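Local coordinates for protein induced by osmotic stress (Scheffersomyces stipitis, PDB 5YWN), which reduces haloketones asymmetrically, probably using NADPH, and belongs to the dihydroflavonol-4-reductase subfamily of the NAD(P)-dependent epimerase/dehydratase family, at residues 26-31 and 47-52; 194-199 and 213-218; 233-238 and 261-266. The protein carries 1 engineered substitution. All coordinates share one frame; numbering follows the deposited sequence.

Interaction 1 of 3, residues 26-31 and 47-52; sequences GYKVVG and GDDFSY
Val29 and Phe50 sit next to each other on adjacent parallel strands, with Val30 beside Ser51 and Gly31 beside Tyr52. Three backbone hydrogen bonds set this register. Val29 N donates to Asp49 O at 3.1 Å, Ser51 N returns to Val29 O at 3.0 Å, and Gly31 N closes on Ser51 O at 2.8 Å. CA-H groups of Phe50, Val30 and Tyr52 add weaker contacts to the carbonyl oxygens of Val29, Ser51 and Gly31. A water gives Val29 O a second donor, at 2.7 Å, and is also hydrogen-bonded to Ser51 OG, tying that hydroxyl to the neighbouring strand.

Strand 28-33, helix 36-46 and strand 50-54 form a beta-alpha-beta crossover of the Rossmann fold, and strand 50-54 is the outermost of the parallel sheet on this side. Arg34 and Lys38, further along the same unit, hydrogen-bond the NADP.

The apolar part lies on the face carrying Val29 and Phe50. Phe50 CG lies anti to the backbone N (chi1 176°), and the far part of the ring approaches the first strand; Val29 CG1 meets the ring edge at Phe50 CD1, 3.6 Å away. At Gly31 a CB would come within 3.1 Å of Phe50 CZ. An alanine in place of Phe50 would probably open a gap beside Val29 CG1 and take away the ring atoms that approach Gly31 N. On the other face Val30 CG2 lies near Ser51 OG, and His71 packs against both residues.

Charges meet where the two strands begin. Lys28 and Asp49 cross at about a right angle, and Lys28 NZ stays 4.4 Å from Asp49 OD1, beyond salt-bridge range, while the lysine CE and CG rest against that carboxylate oxygen.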
loop_
_atom_site.group_PDB
_atom_site.type_symbol
_atom_site.label_atom_id
_atom_site.label_comp_id
_atom_site.label_asym_id
_atom_site.label_seq_id
_atom_site.Cartn_x
_atom_site.Cartn_y
_atom_site.Cartn_z
ATOM N N GLY A 26 -12.894 3.001 16.486
ATOM C CA GLY A 26 -13.409 2.087 17.455
ATOM C C GLY A 26 -13.348 0.588 17.242
ATOM O O GLY A 26 -13.754 -0.155 18.081
ATOM N N TYR A 27 -12.797 0.156 16.136
ATOM C CA TYR A 27 -12.497 -1.240 15.928
ATOM C C TYR A 27 -11.355 -1.693 16.790
ATOM O O TYR A 27 -10.536 -0.949 17.167
ATOM C CB TYR A 27 -12.136 -1.481 14.464
ATOM C CG TYR A 27 -13.235 -1.188 13.516
ATOM C CD1 TYR A 27 -14.170 -2.128 13.215
ATOM C CD2 TYR A 27 -13.329 0.010 12.922
ATOM C CE1 TYR A 27 -15.201 -1.867 12.366
ATOM C CE2 TYR A 27 -14.346 0.279 12.074
ATOM C CZ TYR A 27 -15.277 -0.679 11.800
ATOM O OH TYR A 27 -16.259 -0.428 10.968
ATOM N N LYS A 28 -11.342 -2.952 17.102
ATOM C CA LYS A 28 -10.180 -3.613 17.541
ATOM C C LYS A 28 -9.390 -4.152 16.351
ATOM O O LYS A 28 -9.916 -4.350 15.318
ATOM C CB LYS A 28 -10.519 -4.701 18.521
ATOM C CG LYS A 28 -10.695 -4.239 19.934
ATOM C CD LYS A 28 -11.072 -5.416 20.775
ATOM C CE LYS A 28 -11.152 -5.126 22.240
ATOM N NZ LYS A 28 -12.543 -5.019 22.704
ATOM N N VAL A 29 -8.122 -4.407 16.568
ATOM C CA VAL A 29 -7.248 -4.890 15.568
ATOM C C VAL A 29 -6.449 -6.102 15.996
ATOM O O VAL A 29 -5.990 -6.172 17.054
ATOM C CB VAL A 29 -6.295 -3.758 15.062
ATOM C CG1 VAL A 29 -5.175 -4.282 14.221
ATOM C CG2 VAL A 29 -7.066 -2.698 14.334
ATOM N N VAL A 30 -6.265 -7.011 15.084
ATOM C CA VAL A 30 -5.315 -8.069 15.239
ATOM C C VAL A 30 -4.374 -8.065 14.072
ATOM O O VAL A 30 -4.784 -8.211 12.971
ATOM C CB VAL A 30 -6.043 -9.422 15.310
ATOM C CG1 VAL A 30 -5.107 -10.567 15.563
ATOM C CG2 VAL A 30 -7.195 -9.399 16.273
ATOM N N GLY A 31 -3.111 -7.916 14.335
ATOM C CA GLY A 31 -2.113 -7.829 13.321
ATOM C C GLY A 31 -1.231 -9.036 13.190
ATOM O O GLY A 31 -0.876 -9.598 14.152
ATOM N N GLY A 47 -1.348 0.096 21.900
ATOM C CA GLY A 47 -2.158 -0.079 23.069
ATOM C C GLY A 47 -3.071 -1.275 23.136
ATOM O O GLY A 47 -2.910 -2.251 22.480
ATOM N N ASP A 48 -4.029 -1.158 24.000
ATOM C CA ASP A 48 -4.831 -2.267 24.443
ATOM C C ASP A 48 -5.745 -2.916 23.409
ATOM O O ASP A 48 -6.046 -4.056 23.508
ATOM C CB ASP A 48 -5.587 -1.898 25.699
ATOM C CG ASP A 48 -4.674 -1.610 26.868
ATOM O OD1 ASP A 48 -3.546 -2.086 26.947
ATOM O OD2 ASP A 48 -5.107 -0.873 27.714
ATOM N N ASP A 49 -6.199 -2.136 22.452
ATOM C CA ASP A 49 -7.115 -2.597 21.432
ATOM C C ASP A 49 -6.384 -3.265 20.262
ATOM O O ASP A 49 -6.964 -3.637 19.303
ATOM C CB ASP A 49 -8.038 -1.483 20.994
ATOM C CG ASP A 49 -9.143 -1.218 21.982
ATOM O OD1 ASP A 49 -9.359 -2.029 22.892
ATOM O OD2 ASP A 49 -9.811 -0.200 21.832
ATOM N N PHE A 50 -5.097 -3.408 20.398
ATOM C CA PHE A 50 -4.303 -4.059 19.414
ATOM C C PHE A 50 -3.697 -5.357 19.916
ATOM O O PHE A 50 -3.043 -5.382 20.907
ATOM C CB PHE A 50 -3.159 -3.179 18.948
ATOM C CG PHE A 50 -2.241 -3.850 17.975
ATOM C CD1 PHE A 50 -2.537 -3.878 16.655
ATOM C CD2 PHE A 50 -1.117 -4.464 18.392
ATOM C CE1 PHE A 50 -1.728 -4.494 15.759
ATOM C CE2 PHE A 50 -0.295 -5.107 17.503
ATOM C CZ PHE A 50 -0.596 -5.112 16.178
ATOM N N SER A 51 -3.871 -6.409 19.167
ATOM C CA SER A 51 -3.188 -7.639 19.431
ATOM C C SER A 51 -2.546 -8.229 18.182
ATOM O O SER A 51 -2.843 -7.822 17.133
ATOM C CB SER A 51 -4.044 -8.613 20.202
ATOM O OG SER A 51 -5.203 -8.930 19.563
ATOM N N TYR A 52 -1.608 -9.130 18.360
ATOM C CA TYR A 52 -0.857 -9.682 17.277
ATOM C C TYR A 52 -0.720 -11.197 17.321
ATOM O O TYR A 52 -0.821 -11.797 18.354
ATOM C CB TYR A 52 0.526 -9.036 17.190
ATOM C CG TYR A 52 1.435 -9.324 18.352
ATOM C CD1 TYR A 52 1.371 -8.591 19.494
ATOM C CD2 TYR A 52 2.327 -10.328 18.301
ATOM C CE1 TYR A 52 2.179 -8.858 20.543
ATOM C CE2 TYR A 52 3.122 -10.603 19.342
ATOM C CZ TYR A 52 3.041 -9.856 20.448
ATOM O OH TYR A 52 3.842 -10.155 21.444
HETATM O O HOH W 1 -7.282 -7.075 19.284
#

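Interaction 2 of 3, residues 194-199 and 213-218; sequences YIFGPQ and AEMVNS. With NAP (NADP nicotinamide-adenine-dinucleotide phosphate), chain B.
Met215 and Val216, from helix 211-217, each place a methyl over an aromatic ring of strand 194-196. The two elements belong to a beta-alpha-beta unit completed by strand 234-237. The thioether of Met215 bends at its end (chi3 69°), bringing CE over the centre of the Tyr194 ring, 3.8 Å from the centroid and almost on the normal. Its SD stands obliquely to the same ring, 3.6 Å from Tyr194 CD1, a Met-aromatic contact. That sulfur also lies at the edge of the Phe196 ring. With Val216 CG1 anti to the backbone N (chi1 170°), CG2 is the branch anti to the carbonyl carbon, and it is Val216 CG2 that rests on one face of Phe196, displaced toward the rim and 3.5 Å from Phe196 CG.

Ile195 CB is directed away from the helix, and its CG1 and CD1 pack against the cofactor's carboxamide. Ile195 N donates to O7N of that amide at 3.2 Å. Tyr13, another NADP-binding residue, touches Ile195, Gln199 and Ala213.

Two waters also link the segments. One accepts from Gly197 N and donates weakly to Ala213 O. A second donates to Gly197 O at 2.9 Å, and accepts from Asn217 ND2 and, at 2.8 Å, from Gln199 NE2.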
loop_
_atom_site.group_PDB
_atom_site.type_symbol
_atom_site.label_atom_id
_atom_site.label_comp_id
_atom_site.label_asym_id
_atom_site.label_seq_id
_atom_site.Cartn_x
_atom_site.Cartn_y
_atom_site.Cartn_z
ATOM N N TYR A 194 2.179 5.196 -6.278
ATOM C CA TYR A 194 3.197 5.473 -5.280
ATOM C C TYR A 194 2.578 6.139 -4.040
ATOM O O TYR A 194 1.851 7.074 -4.134
ATOM C CB TYR A 194 4.289 6.386 -5.809
ATOM C CG TYR A 194 5.246 5.806 -6.767
ATOM C CD1 TYR A 194 6.157 4.895 -6.371
ATOM C CD2 TYR A 194 5.246 6.180 -8.062
ATOM C CE1 TYR A 194 7.048 4.357 -7.219
ATOM C CE2 TYR A 194 6.137 5.641 -8.958
ATOM C CZ TYR A 194 7.037 4.715 -8.516
ATOM O OH TYR A 194 7.943 4.192 -9.354
ATOM N N ILE A 195 2.906 5.609 -2.896
ATOM C CA ILE A 195 2.354 6.089 -1.665
ATOM C C ILE A 195 3.326 6.985 -0.871
ATOM O O ILE A 195 4.342 6.555 -0.433
ATOM C CB ILE A 195 1.866 4.938 -0.775
ATOM C CG1 ILE A 195 0.894 4.017 -1.510
ATOM C CG2 ILE A 195 1.281 5.474 0.503
ATOM C CD1 ILE A 195 0.447 2.865 -0.686
ATOM N N PHE A 196 2.926 8.225 -0.695
ATOM C CA PHE A 196 3.659 9.209 0.064
ATOM C C PHE A 196 2.867 9.641 1.319
ATOM O O PHE A 196 1.712 9.466 1.402
ATOM C CB PHE A 196 4.005 10.473 -0.739
ATOM C CG PHE A 196 4.769 10.247 -2.000
ATOM C CD1 PHE A 196 5.569 9.160 -2.188
ATOM C CD2 PHE A 196 4.691 11.165 -3.003
ATOM C CE1 PHE A 196 6.245 8.996 -3.355
ATOM C CE2 PHE A 196 5.380 11.009 -4.159
ATOM C CZ PHE A 196 6.141 9.927 -4.347
ATOM N N GLY A 197 3.560 10.281 2.229
ATOM C CA GLY A 197 2.991 10.753 3.444
ATOM C C GLY A 197 3.654 10.324 4.740
ATOM O O GLY A 197 4.469 9.470 4.765
ATOM N N PRO A 198 3.303 10.972 5.836
ATOM C CA PRO A 198 3.931 10.679 7.120
ATOM C C PRO A 198 3.652 9.289 7.631
ATOM O O PRO A 198 2.675 8.752 7.266
ATOM C CB PRO A 198 3.293 11.693 8.048
ATOM C CG PRO A 198 1.972 11.954 7.468
ATOM C CD PRO A 198 2.164 11.878 6.005
ATOM N N GLN A 199 4.557 8.727 8.412
ATOM C CA GLN A 199 4.366 7.459 9.083
ATOM C C GLN A 199 3.360 7.588 10.204
ATOM O O GLN A 199 3.257 8.614 10.771
ATOM C CB GLN A 199 5.653 6.960 9.696
ATOM C CG GLN A 199 6.875 7.074 8.853
ATOM C CD GLN A 199 7.014 5.969 7.855
ATOM O OE1 GLN A 199 7.020 4.827 8.195
ATOM N NE2 GLN A 199 7.160 6.324 6.628
ATOM N N ALA A 213 7.868 6.060 0.377
ATOM C CA ALA A 213 7.983 7.237 1.221
ATOM C C ALA A 213 9.348 7.892 1.059
ATOM O O ALA A 213 9.450 9.060 1.074
ATOM C CB ALA A 213 7.730 6.911 2.669
ATOM N N GLU A 214 10.369 7.078 0.887
ATOM C CA GLU A 214 11.705 7.535 0.754
ATOM C C GLU A 214 11.934 8.327 -0.524
ATOM O O GLU A 214 12.835 9.030 -0.595
ATOM C CB GLU A 214 12.679 6.397 0.907
ATOM C CG GLU A 214 14.145 6.754 0.805
ATOM C CD GLU A 214 14.668 7.549 1.980
ATOM O OE1 GLU A 214 13.977 7.636 3.002
ATOM O OE2 GLU A 214 15.757 8.097 1.844
ATOM N N MET A 215 11.083 8.172 -1.515
ATOM C CA MET A 215 11.161 8.963 -2.710
ATOM C C MET A 215 10.941 10.433 -2.396
ATOM O O MET A 215 11.531 11.258 -2.993
ATOM C CB MET A 215 10.185 8.512 -3.766
ATOM C CG MET A 215 10.561 7.254 -4.523
ATOM S SD MET A 215 9.122 6.566 -5.297
ATOM C CE MET A 215 8.771 7.757 -6.538
ATOM N N VAL A 216 10.051 10.724 -1.491
ATOM C CA VAL A 216 9.983 12.054 -0.945
ATOM C C VAL A 216 11.157 12.387 0.006
ATOM O O VAL A 216 11.842 13.338 -0.186
ATOM C CB VAL A 216 8.642 12.304 -0.229
ATOM C CG1 VAL A 216 8.639 13.591 0.548
ATOM C CG2 VAL A 216 7.499 12.314 -1.194
ATOM N N ASN A 217 11.332 11.586 1.021
ATOM C CA ASN A 217 12.235 11.877 2.104
ATOM C C ASN A 217 13.739 11.940 1.784
ATOM O O ASN A 217 14.469 12.651 2.403
ATOM C CB ASN A 217 11.892 11.040 3.309
ATOM C CG ASN A 217 10.447 11.196 3.703
ATOM O OD1 ASN A 217 9.919 12.256 3.679
ATOM N ND2 ASN A 217 9.838 10.142 4.074
ATOM N N SER A 218 14.137 11.261 0.741
ATOM C CA SER A 218 15.468 11.274 0.244
ATOM C C SER A 218 15.931 12.665 -0.248
ATOM O O SER A 218 17.079 12.904 -0.334
ATOM C CB SER A 218 15.620 10.252 -0.863
ATOM O OG SER A 218 14.880 10.611 -1.977
HETATM P PA NAP B . 6.443 -2.204 3.223
HETATM O O1A NAP B . 6.422 -0.926 4.026
HETATM O O2A NAP B . 7.746 -2.935 3.004
HETATM O O5B NAP B . 5.393 -3.231 3.884
HETATM C C5B NAP B . 5.503 -4.632 3.642
HETATM C C4B NAP B . 5.170 -5.401 4.915
HETATM O O4B NAP B . 4.759 -6.733 4.590
HETATM C C3B NAP B . 6.372 -5.497 5.841
HETATM O O3B NAP B . 6.100 -4.862 7.094
HETATM C C2B NAP B . 6.642 -6.976 6.037
HETATM O O2B NAP B . 6.550 -7.329 7.414
HETATM C C1B NAP B . 5.590 -7.712 5.220
HETATM N N9A NAP B . 6.245 -8.562 4.194
HETATM C C8A NAP B . 6.976 -8.115 3.154
HETATM N N7A NAP B . 7.431 -9.154 2.407
HETATM C C5A NAP B . 6.988 -10.292 2.971
HETATM C C6A NAP B . 7.103 -11.742 2.691
HETATM N N6A NAP B . 7.806 -12.196 1.625
HETATM N N1A NAP B . 6.484 -12.596 3.536
HETATM C C2A NAP B . 5.780 -12.167 4.601
HETATM N N3A NAP B . 5.639 -10.865 4.909
HETATM C C4A NAP B . 6.206 -9.897 4.150
HETATM O O3 NAP B . 5.784 -1.905 1.784
HETATM P PN NAP B . 4.616 -0.809 1.633
HETATM O O1N NAP B . 5.111 0.287 0.720
HETATM O O2N NAP B . 4.106 -0.466 3.013
HETATM O O5D NAP B . 3.464 -1.626 0.859
HETATM C C5D NAP B . 2.319 -2.105 1.563
HETATM C C4D NAP B . 1.417 -2.885 0.614
HETATM O O4D NAP B . 0.720 -1.986 -0.255
HETATM C C3D NAP B . 2.211 -3.850 -0.253
HETATM O O3D NAP B . 1.836 -5.203 0.020
HETATM C C2D NAP B . 1.898 -3.486 -1.690
HETATM O O2D NAP B . 1.333 -4.602 -2.385
HETATM C C1D NAP B . 0.909 -2.331 -1.632
HETATM N N1N NAP B . 1.429 -1.183 -2.381
HETATM C C2N NAP B . 2.162 -0.256 -1.751
HETATM C C3N NAP B . 2.665 0.840 -2.444
HETATM C C7N NAP B . 3.485 1.874 -1.730
HETATM O O7N NAP B . 4.122 2.685 -2.382
HETATM N N7N NAP B . 3.494 1.880 -0.398
HETATM C C4N NAP B . 2.403 0.968 -3.799
HETATM C C5N NAP B . 1.642 -0.006 -4.429
HETATM C C6N NAP B . 1.163 -1.081 -3.690
HETATM P P2B NAP B . 7.851 -7.275 8.360
HETATM O O1X NAP B . 7.560 -8.292 9.438
HETATM O O2X NAP B . 8.986 -7.651 7.439
HETATM O O3X NAP B . 7.890 -5.846 8.846
HETATM O O HOH W 2 6.474 10.486 1.804
HETATM O O HOH W 3 7.190 8.943 5.524
#

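Interaction 3 of 3, residues 233-238 and 261-266; sequences GTFIDV and LSNTRF
Gly233 and Phe266 pair through both backbone polar groups: Gly233 N donates to Phe266 O at 3.1 Å, and Phe266 N to Gly233 O at 3.0 Å. Phe266 O accepts a second hydrogen bond, from Thr232 OG1. The Phe266 ring folds back over the glycine, whose N lies above one face near the rim; the positive phi of Gly233 itself calls for glycine.

The next acceptor is Thr264 O, which receives Phe235 N at 3.2 Å and sits in plane at the edge of the Phe235 ring. Thr234 OG1 lies 3.2 Å from Ser262 OG and 3.4 Å from Thr264 O, the longer one weak. Further on, Phe235 O is met by Asn263 N at 3.0 Å, while the Phe235 and Asn263 side chains run side by side.

Past the last backbone bond between the two segments, Ile236 makes apolar contact, its CD1 4.2 Å from Leu261 CD1. Beyond it, Asp237 N-caps helix 238-250 and salt-bridges Arg239.

Gly233-Phe266 is thus an antiparallel hydrogen-bonded pair and Thr234-Arg265 a non-hydrogen-bonded one, joining the chain that leaves the last Rossmann strand, 258-261, to the small parallel sheet of strands 194-196 and 234-237, consistent with an extended short-chain dehydrogenase/reductase.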
loop_
_atom_site.group_PDB
_atom_site.type_symbol
_atom_site.label_atom_id
_atom_site.label_comp_id
_atom_site.label_asym_id
_atom_site.label_seq_id
_atom_site.Cartn_x
_atom_site.Cartn_y
_atom_site.Cartn_z
ATOM N N GLY A 233 6.034 10.084 -11.682
ATOM C CA GLY A 233 4.872 9.236 -11.672
ATOM C C GLY A 233 3.621 9.880 -11.112
ATOM O O GLY A 233 3.489 11.050 -11.112
ATOM N N THR A 234 2.726 9.053 -10.619
ATOM C CA THR A 234 1.563 9.489 -9.915
ATOM C C THR A 234 1.662 9.091 -8.440
ATOM O O THR A 234 2.229 8.106 -8.109
ATOM C CB THR A 234 0.270 8.991 -10.611
ATOM O OG1 THR A 234 -0.814 9.788 -10.240
ATOM C CG2 THR A 234 -0.064 7.702 -10.231
ATOM N N PHE A 235 1.077 9.892 -7.586
ATOM C CA PHE A 235 1.102 9.681 -6.151
ATOM C C PHE A 235 -0.284 9.508 -5.555
ATOM O O PHE A 235 -1.218 9.977 -6.077
ATOM C CB PHE A 235 1.933 10.775 -5.412
ATOM C CG PHE A 235 1.122 11.756 -4.608
ATOM C CD1 PHE A 235 0.359 12.675 -5.233
ATOM C CD2 PHE A 235 0.999 11.611 -3.287
ATOM C CE1 PHE A 235 -0.432 13.522 -4.535
ATOM C CE2 PHE A 235 0.228 12.446 -2.574
ATOM C CZ PHE A 235 -0.492 13.410 -3.204
ATOM N N ILE A 236 -0.299 8.927 -4.386
ATOM C CA ILE A 236 -1.413 8.958 -3.491
ATOM C C ILE A 236 -0.948 9.019 -2.047
ATOM O O ILE A 236 -0.037 8.368 -1.691
ATOM C CB ILE A 236 -2.392 7.793 -3.765
ATOM C CG1 ILE A 236 -3.638 7.890 -2.912
ATOM C CG2 ILE A 236 -1.741 6.450 -3.618
ATOM C CD1 ILE A 236 -4.622 8.936 -3.299
ATOM N N ASP A 237 -1.604 9.832 -1.258
ATOM C CA ASP A 237 -1.314 9.963 0.161
ATOM C C ASP A 237 -1.706 8.727 0.977
ATOM O O ASP A 237 -2.713 8.155 0.804
ATOM C CB ASP A 237 -1.886 11.226 0.777
ATOM C CG ASP A 237 -1.435 11.439 2.183
ATOM O OD1 ASP A 237 -1.879 10.742 3.062
ATOM O OD2 ASP A 237 -0.630 12.279 2.399
ATOM N N VAL A 238 -0.844 8.372 1.880
ATOM C CA VAL A 238 -0.992 7.168 2.647
ATOM C C VAL A 238 -2.300 7.189 3.450
ATOM O O VAL A 238 -2.928 6.208 3.573
ATOM C CB VAL A 238 0.245 6.867 3.506
ATOM C CG1 VAL A 238 0.418 7.893 4.566
ATOM C CG2 VAL A 238 0.146 5.511 4.158
ATOM N N LEU A 261 -6.470 3.927 -6.654
ATOM C CA LEU A 261 -6.132 5.021 -5.769
ATOM C C LEU A 261 -4.963 5.812 -6.304
ATOM O O LEU A 261 -3.844 5.489 -6.083
ATOM C CB LEU A 261 -5.862 4.506 -4.363
ATOM C CG LEU A 261 -6.979 4.365 -3.340
ATOM C CD1 LEU A 261 -7.290 5.694 -2.682
ATOM C CD2 LEU A 261 -8.222 3.823 -3.998
ATOM N N SER A 262 -5.291 6.830 -7.051
ATOM C CA SER A 262 -4.356 7.658 -7.763
ATOM C C SER A 262 -4.761 9.137 -7.770
ATOM O O SER A 262 -5.867 9.449 -8.022
ATOM C CB SER A 262 -4.270 7.143 -9.197
ATOM O OG SER A 262 -3.268 7.766 -9.861
ATOM N N ASN A 263 -3.828 10.016 -7.494
ATOM C CA ASN A 263 -4.091 11.403 -7.458
ATOM C C ASN A 263 -3.407 12.166 -8.597
ATOM O O ASN A 263 -3.805 12.036 -9.689
ATOM C CB ASN A 263 -3.819 12.004 -6.089
ATOM C CG ASN A 263 -4.461 13.383 -5.900
ATOM O OD1 ASN A 263 -5.169 13.852 -6.721
ATOM N ND2 ASN A 263 -4.171 13.989 -4.814
ATOM N N THR A 264 -2.382 12.922 -8.318
ATOM C CA THR A 264 -1.765 13.740 -9.347
ATOM C C THR A 264 -0.332 13.305 -9.717
ATOM O O THR A 264 0.337 12.683 -8.973
ATOM C CB THR A 264 -1.804 15.239 -8.983
ATOM O OG1 THR A 264 -1.150 15.448 -7.752
ATOM C CG2 THR A 264 -3.202 15.730 -8.862
ATOM N N ARG A 265 0.062 13.671 -10.917
ATOM C CA ARG A 265 1.388 13.549 -11.437
ATOM C C ARG A 265 2.386 14.503 -10.830
ATOM O O ARG A 265 2.071 15.598 -10.545
ATOM C CB ARG A 265 1.391 13.709 -12.952
ATOM C CG ARG A 265 1.492 12.365 -13.601
ATOM C CD ARG A 265 1.297 12.354 -15.067
ATOM N NE ARG A 265 0.488 11.262 -15.465
ATOM C CZ ARG A 265 0.897 10.025 -15.544
ATOM N NH1 ARG A 265 2.088 9.680 -15.225
ATOM N NH2 ARG A 265 0.067 9.137 -15.965
ATOM N N PHE A 266 3.588 14.005 -10.680
ATOM C CA PHE A 266 4.714 14.721 -10.188
ATOM C C PHE A 266 6.011 14.261 -10.834
ATOM O O PHE A 266 6.112 13.187 -11.332
ATOM C CB PHE A 266 4.840 14.521 -8.696
ATOM C CG PHE A 266 5.267 13.160 -8.317
ATOM C CD1 PHE A 266 4.380 12.148 -8.232
ATOM C CD2 PHE A 266 6.571 12.910 -8.108
ATOM C CE1 PHE A 266 4.767 10.903 -7.901
ATOM C CE2 PHE A 266 6.992 11.665 -7.777
ATOM C CZ PHE A 266 6.091 10.668 -7.663
#

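How the interactions relate
Interaction 1 stands alone at one margin of the Rossmann sheet, its centre about 29 Å from that of interaction 3, which lies on the opposite side of the chain's centre. Interactions 2 and 3 touch and share the two-stranded sheet: Tyr194 O probably accepts from Ile236 N, Phe196 O from Val238 N, and the Phe196 and Phe266 rings meet edge-to-face. Interaction 3 is the buried one; the other two are partly buried. Regular parallel pairing of backbones dominates at 26-31 and 47-52. Methyl and sulfur over rings, plus water, join strand to helix in interaction 2, and irregular antiparallel backbone bonds serve interaction 3. Direct cofactor contact belongs to interaction 2, through Ile195.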